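Local atomic coordinates of CHIR AB1 (Gallus gallus, PDB entry 2VSD), a protein that acts as a classical Fc receptor of birds, probably binding the Fc part of antibody through the extracellular immunoglobulin domain that makes up this chain. Residues 37-42 with 69-74; 33-38 with 56-61; 8-13 with 88-93; 4-9 with 82-87. All coordinates share one frame; numbering follows the deposited sequence.

All four contacts lie in one immunoglobulin domain, a sandwich of a three-stranded and a four-stranded antiparallel sheet. Interaction 1 lies within the four-stranded sheet, with a backbone ladder, a core face and a glycosylated end. Interaction 2 is the most buried. It joins the two sheets through apolar side chains, and shares Leu37 and Trp38 with interaction 1. Interactions 3 and 4 both join strand 7-11, or the chain leading into it, to strand 81-92 along one border of the sandwich. They are partly buried. Interaction 3 combines leucine and valine packing with water bridges. Interaction 4 relies on proline and serine packing and one side-chain hydrogen bond.

Interaction 1: residues 37-42 with 69-74; sequences LWLNGT and GTYQCR. With NAG (2-acetamido-2-deoxy-beta-D-glucopyranose), chain B.
Leu37, Trp38 and Leu39 pair in antiparallel register with Cys73, Gln72 and Tyr71, and the two strand axes come within 4.6 Å. They are adjacent inner strands of the four-stranded sheet of an immunoglobulin domain, and Cys73 forms the intersheet disulfide with Cys26. Trp38 and Gln72 are a hydrogen-bonded pair, with Trp38 N to Gln72 O at 2.8 Å and a second bond from Gln72 N to Trp38 O. Asn40 N extends the ladder to Thr70 O. A type I' turn runs from Leu39 to Thr42.

Leu37, Leu39 and Tyr71 share the core face. Leu39 CD1 makes a CH-pi contact, 3.8 Å from the centroid of the Tyr71 ring and over its face. Leu37 CD2 touches Tyr71 CD2 at 3.7 Å. Tyr71 OH bonds to Asp67 O, the tyrosine corner of this fold.

On the other face Arg74, with CG anti to the backbone N (chi1 -177°), extends past the Trp38 indole. Its CD is 3.8 Å from Trp38 NE1, and the guanidinium plane stands 87° from the ring. Trp38 NE1 and Arg74 NH1 both bond Gln36 OE1. Arg74 NH1 also forms a salt bridge to Asp46 of the second subunit.

Asn40 carries the glycan through ND2, bonded to NAG C1. Its OD1 accepts Thr70 N at 2.9 Å in a nearly straight bond, which should steady the amide. Gly69 leaves room here, since a CB would clash with Asn40 OD1, and its backbone angles also call for glycine. A water donates to Asn40 OD1 and to Thr70 OG1, at 3.1 Å from each.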
# COMPACT_ATOMS: atom_id res chain seq x y z
N LEU A 37 0.14 7.16 2.21
CA LEU A 37 0.22 8.32 1.34
C LEU A 37 0.45 7.82 -0.07
O LEU A 37 1.42 7.10 -0.32
CB LEU A 37 1.37 9.26 1.76
CG LEU A 37 1.44 10.58 0.96
CD1 LEU A 37 0.32 11.57 1.37
CD2 LEU A 37 2.80 11.22 1.19
N TRP A 38 -0.40 8.29 -0.98
CA TRP A 38 -0.42 7.87 -2.39
C TRP A 38 -0.02 9.06 -3.23
O TRP A 38 -0.43 10.20 -2.93
CB TRP A 38 -1.82 7.46 -2.79
CG TRP A 38 -2.20 6.14 -2.20
CD1 TRP A 38 -2.39 5.87 -0.87
CD2 TRP A 38 -2.42 4.92 -2.92
NE1 TRP A 38 -2.76 4.52 -0.72
CE2 TRP A 38 -2.76 3.93 -1.96
CE3 TRP A 38 -2.38 4.57 -4.28
CZ2 TRP A 38 -3.03 2.60 -2.31
CZ3 TRP A 38 -2.66 3.25 -4.65
CH2 TRP A 38 -2.99 2.26 -3.65
N LEU A 39 0.77 8.79 -4.26
CA LEU A 39 1.21 9.83 -5.22
C LEU A 39 0.84 9.37 -6.63
O LEU A 39 1.27 8.27 -7.05
CB LEU A 39 2.73 10.07 -5.08
CG LEU A 39 3.40 10.91 -6.19
CD1 LEU A 39 2.68 12.29 -6.35
CD2 LEU A 39 4.89 11.13 -5.94
N ASN A 40 0.03 10.17 -7.35
CA ASN A 40 -0.35 9.83 -8.73
C ASN A 40 -0.99 8.44 -8.81
O ASN A 40 -0.80 7.69 -9.80
CB ASN A 40 0.84 9.90 -9.69
CG ASN A 40 1.44 11.29 -9.82
OD1 ASN A 40 0.90 12.28 -9.31
ND2 ASN A 40 2.63 11.33 -10.47
N GLY A 41 -1.73 8.08 -7.76
CA GLY A 41 -2.50 6.83 -7.79
C GLY A 41 -1.68 5.58 -7.47
O GLY A 41 -2.15 4.45 -7.71
N THR A 42 -0.48 5.77 -6.93
CA THR A 42 0.38 4.65 -6.51
C THR A 42 0.83 4.93 -5.07
O THR A 42 1.14 6.07 -4.72
CB THR A 42 1.60 4.52 -7.46
OG1 THR A 42 1.16 4.15 -8.78
CG2 THR A 42 2.62 3.49 -6.96
N GLY A 69 3.13 16.35 -7.98
CA GLY A 69 2.00 15.54 -8.45
C GLY A 69 0.85 15.51 -7.48
O GLY A 69 0.73 16.37 -6.59
N THR A 70 0.01 14.49 -7.64
CA THR A 70 -1.25 14.46 -6.90
C THR A 70 -1.15 13.53 -5.70
O THR A 70 -1.01 12.31 -5.86
CB THR A 70 -2.39 14.00 -7.79
OG1 THR A 70 -2.39 14.79 -8.97
CG2 THR A 70 -3.75 14.18 -7.04
N TYR A 71 -1.19 14.13 -4.51
CA TYR A 71 -1.14 13.39 -3.25
C TYR A 71 -2.52 13.11 -2.66
O TYR A 71 -3.39 13.98 -2.66
CB TYR A 71 -0.27 14.09 -2.22
CG TYR A 71 1.21 13.99 -2.54
CD1 TYR A 71 1.83 14.93 -3.40
CD2 TYR A 71 1.99 12.95 -2.02
CE1 TYR A 71 3.19 14.85 -3.70
CE2 TYR A 71 3.37 12.85 -2.35
CZ TYR A 71 3.94 13.81 -3.17
OH TYR A 71 5.28 13.72 -3.50
N GLN A 72 -2.69 11.90 -2.15
CA GLN A 72 -3.92 11.51 -1.45
C GLN A 72 -3.57 10.64 -0.28
O GLN A 72 -2.49 10.03 -0.26
CB GLN A 72 -4.83 10.72 -2.39
CG GLN A 72 -5.46 11.55 -3.46
CD GLN A 72 -6.11 10.69 -4.51
OE1 GLN A 72 -5.43 9.99 -5.25
NE2 GLN A 72 -7.44 10.71 -4.56
N CYS A 73 -4.48 10.53 0.69
CA CYS A 73 -4.26 9.58 1.78
C CYS A 73 -5.48 8.68 2.00
O CYS A 73 -6.60 9.06 1.61
CB CYS A 73 -3.75 10.27 3.07
SG CYS A 73 -4.95 11.31 3.95
N ARG A 74 -5.22 7.50 2.58
CA ARG A 74 -6.17 6.41 2.75
C ARG A 74 -5.81 5.81 4.09
O ARG A 74 -4.63 5.78 4.46
CB ARG A 74 -5.88 5.40 1.64
CG ARG A 74 -6.74 4.22 1.51
CD ARG A 74 -6.37 3.59 0.21
NE ARG A 74 -7.10 2.36 -0.07
CZ ARG A 74 -6.57 1.15 -0.15
NH1 ARG A 74 -5.27 0.93 0.07
NH2 ARG A 74 -7.38 0.14 -0.41
C1 NAG B . 3.33 12.58 -10.68
C2 NAG B . 4.76 12.19 -11.09
C3 NAG B . 5.61 13.38 -11.60
C4 NAG B . 4.80 14.28 -12.54
C5 NAG B . 3.40 14.55 -11.94
C6 NAG B . 2.47 15.41 -12.82
C7 NAG B . 5.60 10.19 -9.90
C8 NAG B . 4.80 9.35 -10.81
N2 NAG B . 5.50 11.52 -10.01
O3 NAG B . 6.78 12.86 -12.25
O4 NAG B . 5.35 15.58 -12.71
O5 NAG B . 2.73 13.32 -11.72
O6 NAG B . 2.39 14.81 -14.11
O7 NAG B . 6.28 9.57 -9.04
O HOH W 1 -0.56 14.06 -11.37
O HOH W 2 -2.60 9.80 -5.55

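Interaction 2: residues 33-38 with 56-61; sequences AWVQLW and AEFSFA
Phe58 reaches across the sandwich to Val35 and Leu37, and its side chain has the largest share of this contact. The two strands belong to opposite sheets. Their axes come no nearer than 8.5 Å, too far for backbone pairing, and side chains make the contact. The directions differ by 37°.

Phe58 CB meets Leu37 CD2 at 4.0 Å. CG is anti to the carbonyl carbon (chi1 -59°). From there the ring extends across Leu37, whose CB sits over the ring centre, 3.8 Å from the centroid and almost exactly on the ring normal. This is a CH-pi contact. The two side chains slide past each other in opposite directions. Further out, Phe58 CE2 touches Val35 CG1. At the tip, CZ lies 3.7 Å from Val35 O, which meets the ring at its edge and in its plane. CZ also comes close to Leu37 N. An alanine in place of Phe58 would probably open a gap between the sheets, leaving Leu37 CB without its ring and Val35 CG1 without its neighbour at CE2.

Smaller contacts continue the row on both sides of the phenylalanine. Val35 CG2 packs on Ala56 CB at 3.7 Å. Leu37 CD2 touches Phe60 CE2 at 4.0 Å, and the Phe60 ring also makes a cation-pi contact with Arg44. Gln36 points the other way, off the core face. Its backbone pairs with that of Arg74 in the neighbouring strand.

Val35 also packs on Cys26 of the disulfide. Apolar side chains alternating inward from two facing sheets around that disulfide are the hallmark core of the immunoglobulin fold.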
# COMPACT_ATOMS: atom_id res chain seq x y z
N ALA A 33 -4.73 3.00 13.37
CA ALA A 33 -4.89 2.72 11.94
C ALA A 33 -3.57 2.80 11.19
O ALA A 33 -2.63 3.48 11.62
CB ALA A 33 -5.92 3.66 11.31
N TRP A 34 -3.49 2.06 10.09
CA TRP A 34 -2.37 2.17 9.14
C TRP A 34 -2.75 3.26 8.16
O TRP A 34 -3.83 3.23 7.62
CB TRP A 34 -2.14 0.83 8.42
CG TRP A 34 -1.23 -0.05 9.21
CD1 TRP A 34 -1.59 -1.11 10.02
CD2 TRP A 34 0.19 0.09 9.33
NE1 TRP A 34 -0.47 -1.65 10.59
CE2 TRP A 34 0.63 -0.92 10.22
CE3 TRP A 34 1.14 0.94 8.75
CZ2 TRP A 34 1.96 -1.11 10.53
CZ3 TRP A 34 2.47 0.77 9.08
CH2 TRP A 34 2.87 -0.25 9.96
N VAL A 35 -1.87 4.24 7.98
CA VAL A 35 -2.21 5.37 7.10
C VAL A 35 -1.31 5.30 5.88
O VAL A 35 -0.12 5.02 6.02
CB VAL A 35 -2.03 6.70 7.82
CG1 VAL A 35 -2.55 7.85 6.96
CG2 VAL A 35 -2.76 6.68 9.18
N GLN A 36 -1.87 5.52 4.69
CA GLN A 36 -1.08 5.47 3.46
C GLN A 36 -1.03 6.82 2.76
O GLN A 36 -2.06 7.51 2.66
CB GLN A 36 -1.74 4.51 2.50
CG GLN A 36 -1.81 3.09 3.06
CD GLN A 36 -2.47 2.10 2.13
OE1 GLN A 36 -3.23 2.46 1.22
NE2 GLN A 36 -2.22 0.80 2.39
N LEU A 37 0.14 7.16 2.21
CA LEU A 37 0.22 8.32 1.34
C LEU A 37 0.45 7.82 -0.07
O LEU A 37 1.42 7.10 -0.32
CB LEU A 37 1.37 9.26 1.76
CG LEU A 37 1.44 10.58 0.96
CD1 LEU A 37 0.32 11.57 1.37
CD2 LEU A 37 2.80 11.22 1.19
N TRP A 38 -0.40 8.29 -0.98
CA TRP A 38 -0.42 7.87 -2.39
C TRP A 38 -0.02 9.06 -3.23
O TRP A 38 -0.43 10.20 -2.93
CB TRP A 38 -1.82 7.46 -2.79
CG TRP A 38 -2.20 6.14 -2.20
CD1 TRP A 38 -2.39 5.87 -0.87
CD2 TRP A 38 -2.42 4.92 -2.92
NE1 TRP A 38 -2.76 4.52 -0.72
CE2 TRP A 38 -2.76 3.93 -1.96
CE3 TRP A 38 -2.38 4.57 -4.28
CZ2 TRP A 38 -3.03 2.60 -2.31
CZ3 TRP A 38 -2.66 3.25 -4.65
CH2 TRP A 38 -2.99 2.26 -3.65
N ALA A 56 -1.77 11.42 10.91
CA ALA A 56 -0.43 10.89 10.63
C ALA A 56 0.20 11.95 9.74
O ALA A 56 -0.48 12.48 8.88
CB ALA A 56 -0.52 9.58 9.86
N GLU A 57 1.47 12.26 9.96
CA GLU A 57 2.17 13.25 9.14
C GLU A 57 3.27 12.55 8.39
O GLU A 57 4.02 11.75 8.98
CB GLU A 57 2.78 14.35 10.01
CG GLU A 57 1.76 15.35 10.51
CD GLU A 57 2.39 16.60 11.07
OE1 GLU A 57 3.60 16.60 11.36
OE2 GLU A 57 1.66 17.60 11.22
N PHE A 58 3.38 12.84 7.09
CA PHE A 58 4.46 12.32 6.29
C PHE A 58 5.31 13.53 5.95
O PHE A 58 4.88 14.38 5.17
CB PHE A 58 3.92 11.69 5.00
CG PHE A 58 2.96 10.56 5.23
CD1 PHE A 58 3.41 9.23 5.27
CD2 PHE A 58 1.60 10.81 5.45
CE1 PHE A 58 2.53 8.19 5.50
CE2 PHE A 58 0.71 9.77 5.69
CZ PHE A 58 1.17 8.46 5.72
N SER A 59 6.50 13.61 6.51
CA SER A 59 7.37 14.75 6.22
C SER A 59 8.57 14.21 5.46
O SER A 59 9.16 13.20 5.88
CB SER A 59 7.85 15.44 7.49
OG SER A 59 6.78 16.04 8.18
N PHE A 60 8.89 14.87 4.35
CA PHE A 60 10.03 14.43 3.52
C PHE A 60 10.64 15.59 2.75
O PHE A 60 10.01 16.65 2.53
CB PHE A 60 9.64 13.29 2.58
CG PHE A 60 8.46 13.57 1.70
CD1 PHE A 60 8.64 14.07 0.40
CD2 PHE A 60 7.16 13.31 2.14
CE1 PHE A 60 7.55 14.33 -0.42
CE2 PHE A 60 6.07 13.57 1.33
CZ PHE A 60 6.25 14.05 0.04
N ALA A 61 11.90 15.39 2.35
CA ALA A 61 12.56 16.39 1.54
C ALA A 61 12.15 16.21 0.08
O ALA A 61 12.00 15.07 -0.39
CB ALA A 61 14.07 16.26 1.69

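Interaction 3: residues 8-13 with 88-93; sequences LSLHPS and DPVELV
Val90 sits against Leu8 and Leu10, and these three residues bury the most surface. The valine splits its two methyl groups between them. With CG1 anti to the backbone N (chi1 -176°), that branch meets Leu10 CB at 3.5 Å. The other branch, CG2, lies against the backbone of Leu8, 3.3 Å from its O, and more loosely beside Leu8 CB. An alanine in place of Val90 would probably leave a gap beside Leu10 CB and Leu8 O where the two methyls now pack.

Leu10 reaches further along the partner strand. Its CD2 is 3.6 Å from Glu91 O and 4.2 Å from Leu92 CD1.

The strands run in similar directions, 26° apart, but belong to different sheets of the immunoglobulin sandwich. Strand 7-11 is outermost in the three-stranded sheet, and strand 81-92 is outermost in the four-stranded one. Leu8 and Leu10 also pack on Leu24.

Polar backbone atoms are joined through water at both ends of the apolar row. One water accepts from Leu8 N and donates to Asp88 O, 2.8 Å from each. A second water donates to Ser13 O and Glu91 O and accepts from Val93 N. A third donates to Ser13 O and Val93 O.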
# COMPACT_ATOMS: atom_id res chain seq x y z
N LEU A 8 -6.49 15.71 3.69
CA LEU A 8 -5.04 15.81 3.57
C LEU A 8 -4.71 17.29 3.44
O LEU A 8 -5.40 18.04 2.72
CB LEU A 8 -4.57 15.00 2.35
CG LEU A 8 -3.08 14.88 2.01
CD1 LEU A 8 -2.28 14.20 3.12
CD2 LEU A 8 -2.93 14.16 0.63
N SER A 9 -3.69 17.72 4.19
CA SER A 9 -3.18 19.06 3.99
C SER A 9 -1.70 19.01 3.62
O SER A 9 -0.99 18.05 3.95
CB SER A 9 -3.42 19.93 5.23
OG SER A 9 -2.71 19.42 6.34
N LEU A 10 -1.25 20.04 2.93
CA LEU A 10 0.15 20.16 2.52
C LEU A 10 0.75 21.48 3.01
O LEU A 10 0.18 22.55 2.75
CB LEU A 10 0.22 20.07 1.00
CG LEU A 10 1.50 20.58 0.33
CD1 LEU A 10 2.67 19.63 0.60
CD2 LEU A 10 1.28 20.76 -1.18
N HIS A 11 1.90 21.40 3.69
CA HIS A 11 2.59 22.63 4.16
C HIS A 11 4.08 22.45 3.97
O HIS A 11 4.62 21.43 4.38
CB HIS A 11 2.31 22.89 5.65
CG HIS A 11 0.86 23.11 5.97
ND1 HIS A 11 0.03 22.08 6.38
CD2 HIS A 11 0.07 24.21 5.88
CE1 HIS A 11 -1.20 22.55 6.56
NE2 HIS A 11 -1.20 23.84 6.26
N PRO A 12 4.75 23.42 3.33
CA PRO A 12 4.18 24.55 2.62
C PRO A 12 3.56 24.08 1.29
O PRO A 12 3.93 23.00 0.78
CB PRO A 12 5.41 25.42 2.32
CG PRO A 12 6.52 24.38 2.20
CD PRO A 12 6.22 23.42 3.28
N SER A 13 2.64 24.87 0.74
CA SER A 13 2.03 24.50 -0.54
C SER A 13 2.42 25.44 -1.69
O SER A 13 2.30 25.08 -2.86
CB SER A 13 0.51 24.45 -0.40
OG SER A 13 0.05 25.65 0.19
N ASP A 88 -9.67 13.70 -0.73
CA ASP A 88 -9.62 14.61 -1.86
C ASP A 88 -8.13 14.92 -2.11
O ASP A 88 -7.37 14.95 -1.17
CB ASP A 88 -10.35 15.92 -1.54
CG ASP A 88 -11.88 15.74 -1.50
OD1 ASP A 88 -12.40 14.80 -2.15
OD2 ASP A 88 -12.52 16.57 -0.84
N PRO A 89 -7.74 15.18 -3.36
CA PRO A 89 -6.31 15.33 -3.70
C PRO A 89 -5.71 16.68 -3.26
O PRO A 89 -6.44 17.71 -3.15
CB PRO A 89 -6.31 15.20 -5.22
CG PRO A 89 -7.63 15.85 -5.62
CD PRO A 89 -8.61 15.35 -4.55
N VAL A 90 -4.39 16.68 -3.01
CA VAL A 90 -3.66 17.95 -2.82
C VAL A 90 -2.47 17.85 -3.77
O VAL A 90 -1.80 16.81 -3.82
CB VAL A 90 -3.20 18.16 -1.37
CG1 VAL A 90 -2.51 19.54 -1.18
CG2 VAL A 90 -4.40 18.11 -0.42
N GLU A 91 -2.23 18.92 -4.52
CA GLU A 91 -1.20 18.90 -5.55
C GLU A 91 0.08 19.58 -5.04
O GLU A 91 0.03 20.73 -4.53
CB GLU A 91 -1.74 19.60 -6.78
CG GLU A 91 -0.91 19.33 -8.04
CD GLU A 91 -1.20 17.99 -8.70
OE1 GLU A 91 -2.19 17.31 -8.33
OE2 GLU A 91 -0.46 17.64 -9.64
N LEU A 92 1.21 18.86 -5.13
CA LEU A 92 2.56 19.47 -4.95
C LEU A 92 3.08 19.99 -6.30
O LEU A 92 3.26 19.24 -7.27
CB LEU A 92 3.54 18.46 -4.34
CG LEU A 92 4.96 19.01 -4.13
CD1 LEU A 92 4.91 20.25 -3.16
CD2 LEU A 92 5.80 17.90 -3.57
N VAL A 93 3.29 21.31 -6.35
CA VAL A 93 3.69 21.98 -7.57
C VAL A 93 5.06 22.51 -7.28
O VAL A 93 5.24 23.20 -6.29
CB VAL A 93 2.76 23.19 -7.88
CG1 VAL A 93 3.26 23.90 -9.17
CG2 VAL A 93 1.31 22.74 -8.01
O HOH W 3 -7.89 16.16 1.26
O HOH W 4 2.05 22.70 -4.04
O HOH W 5 4.50 25.18 -4.50

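Interaction 4: residues 4-9 with 82-87; sequences PQPSLS and WTSNQS. Unlike the reference sequence in segment 4-9: Gln5 (reference Arg). Unlike the reference sequence in segment 82-87: Asn85 (reference Lys), Gln86 (reference Lys).
Gln5 NE2 donates to Gln86 O at 3.2 Å, the one hydrogen bond between the two segments. The bond is straight, 168° at the hydrogen. It lies in the carbonyl plane on a lone pair, and also close to the plane of the Gln5 amide. Gln5 CG is anti to the backbone N (chi1 -179°), and the extended chain beyond CG carries the amide across to the Gln86 carbonyl.

Pro6 and Ser87 bury the most surface here. Pro6 CD sits 3.3 Å from Asn85 O and 3.5 Å from Ser84 OG. Pro6 O faces Ser87, with Ser87 CB at 3.2 Å and a CA-H...O contact from Ser87 CA. Ser87 OG lies beside Leu8 CB at 3.7 Å.

The serines are held from behind. Ser84 OG donates to Asn85 O and also bonds to Tyr75 N. Ser87 OG bonds to Cys73 N, and Ser87 O accepts from Gln72 NE2. Gln5 NE2 has a second, weak bond to Asp88 OD1.

This is border packing of an immunoglobulin sandwich. Residues 84-87 belong to the break in strand 81-92 and lie alongside strand 69-78. Pro6 also touches Cys26 and Tyr75. From Ser7 onward the first segment becomes strand 7-11, which pairs with strand 21-27 of the other sheet.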
# COMPACT_ATOMS: atom_id res chain seq x y z
N PRO A 4 -15.16 7.15 7.89
CA PRO A 4 -15.11 8.52 7.35
C PRO A 4 -13.86 8.83 6.49
O PRO A 4 -12.74 8.57 6.92
CB PRO A 4 -15.11 9.39 8.61
CG PRO A 4 -14.63 8.50 9.70
CD PRO A 4 -15.09 7.14 9.36
N GLN A 5 -14.10 9.38 5.30
CA GLN A 5 -13.06 9.83 4.37
C GLN A 5 -12.05 10.72 5.09
O GLN A 5 -12.45 11.66 5.79
CB GLN A 5 -13.70 10.59 3.20
CG GLN A 5 -12.72 11.09 2.13
CD GLN A 5 -13.34 12.09 1.15
OE1 GLN A 5 -14.31 12.80 1.46
NE2 GLN A 5 -12.78 12.15 -0.04
N PRO A 6 -10.73 10.43 4.93
CA PRO A 6 -9.75 11.31 5.56
C PRO A 6 -9.56 12.60 4.76
O PRO A 6 -10.01 12.68 3.62
CB PRO A 6 -8.47 10.46 5.55
CG PRO A 6 -8.61 9.60 4.31
CD PRO A 6 -10.10 9.31 4.19
N SER A 7 -8.91 13.59 5.34
CA SER A 7 -8.54 14.79 4.57
C SER A 7 -7.05 15.08 4.72
O SER A 7 -6.43 14.77 5.73
CB SER A 7 -9.39 15.98 5.03
OG SER A 7 -9.04 16.29 6.36
N LEU A 8 -6.49 15.71 3.69
CA LEU A 8 -5.04 15.81 3.57
C LEU A 8 -4.71 17.29 3.44
O LEU A 8 -5.40 18.04 2.72
CB LEU A 8 -4.57 15.00 2.35
CG LEU A 8 -3.08 14.88 2.01
CD1 LEU A 8 -2.28 14.20 3.12
CD2 LEU A 8 -2.93 14.16 0.63
N SER A 9 -3.69 17.72 4.19
CA SER A 9 -3.18 19.06 3.99
C SER A 9 -1.70 19.01 3.62
O SER A 9 -0.99 18.05 3.95
CB SER A 9 -3.42 19.93 5.23
OG SER A 9 -2.71 19.42 6.34
N TRP A 82 -11.72 -2.87 7.33
CA TRP A 82 -12.26 -1.71 6.66
C TRP A 82 -11.13 -0.85 6.11
O TRP A 82 -10.09 -0.71 6.73
CB TRP A 82 -13.10 -0.88 7.63
CG TRP A 82 -14.55 -1.37 7.81
CD1 TRP A 82 -15.18 -2.39 7.12
CD2 TRP A 82 -15.55 -0.82 8.70
NE1 TRP A 82 -16.49 -2.52 7.56
CE2 TRP A 82 -16.74 -1.58 8.52
CE3 TRP A 82 -15.54 0.22 9.64
CZ2 TRP A 82 -17.92 -1.30 9.23
CZ3 TRP A 82 -16.72 0.48 10.36
CH2 TRP A 82 -17.89 -0.28 10.15
N THR A 83 -11.39 -0.26 4.95
CA THR A 83 -10.51 0.78 4.39
C THR A 83 -11.32 2.03 4.05
O THR A 83 -12.49 1.93 3.67
CB THR A 83 -9.73 0.29 3.14
OG1 THR A 83 -8.86 1.34 2.68
CG2 THR A 83 -10.65 -0.11 2.02
N SER A 84 -10.71 3.19 4.21
CA SER A 84 -11.34 4.43 3.77
C SER A 84 -11.25 4.56 2.27
O SER A 84 -10.51 3.83 1.61
CB SER A 84 -10.67 5.66 4.42
OG SER A 84 -9.39 5.92 3.84
N ASN A 85 -12.00 5.50 1.72
CA ASN A 85 -11.73 5.97 0.37
C ASN A 85 -10.51 6.90 0.44
O ASN A 85 -10.11 7.32 1.53
CB ASN A 85 -12.93 6.72 -0.20
CG ASN A 85 -14.02 5.78 -0.73
OD1 ASN A 85 -13.73 4.80 -1.46
ND2 ASN A 85 -15.27 6.07 -0.39
N GLN A 86 -9.92 7.17 -0.71
CA GLN A 86 -8.88 8.22 -0.81
C GLN A 86 -9.42 9.57 -0.36
O GLN A 86 -10.57 9.91 -0.65
CB GLN A 86 -8.42 8.36 -2.24
CG GLN A 86 -7.58 7.19 -2.80
CD GLN A 86 -6.27 6.99 -2.09
OE1 GLN A 86 -5.87 7.78 -1.22
NE2 GLN A 86 -5.58 5.90 -2.44
N SER A 87 -8.60 10.34 0.35
CA SER A 87 -8.86 11.76 0.56
C SER A 87 -9.06 12.52 -0.78
O SER A 87 -8.64 12.06 -1.85
CB SER A 87 -7.72 12.37 1.38
OG SER A 87 -6.53 12.45 0.58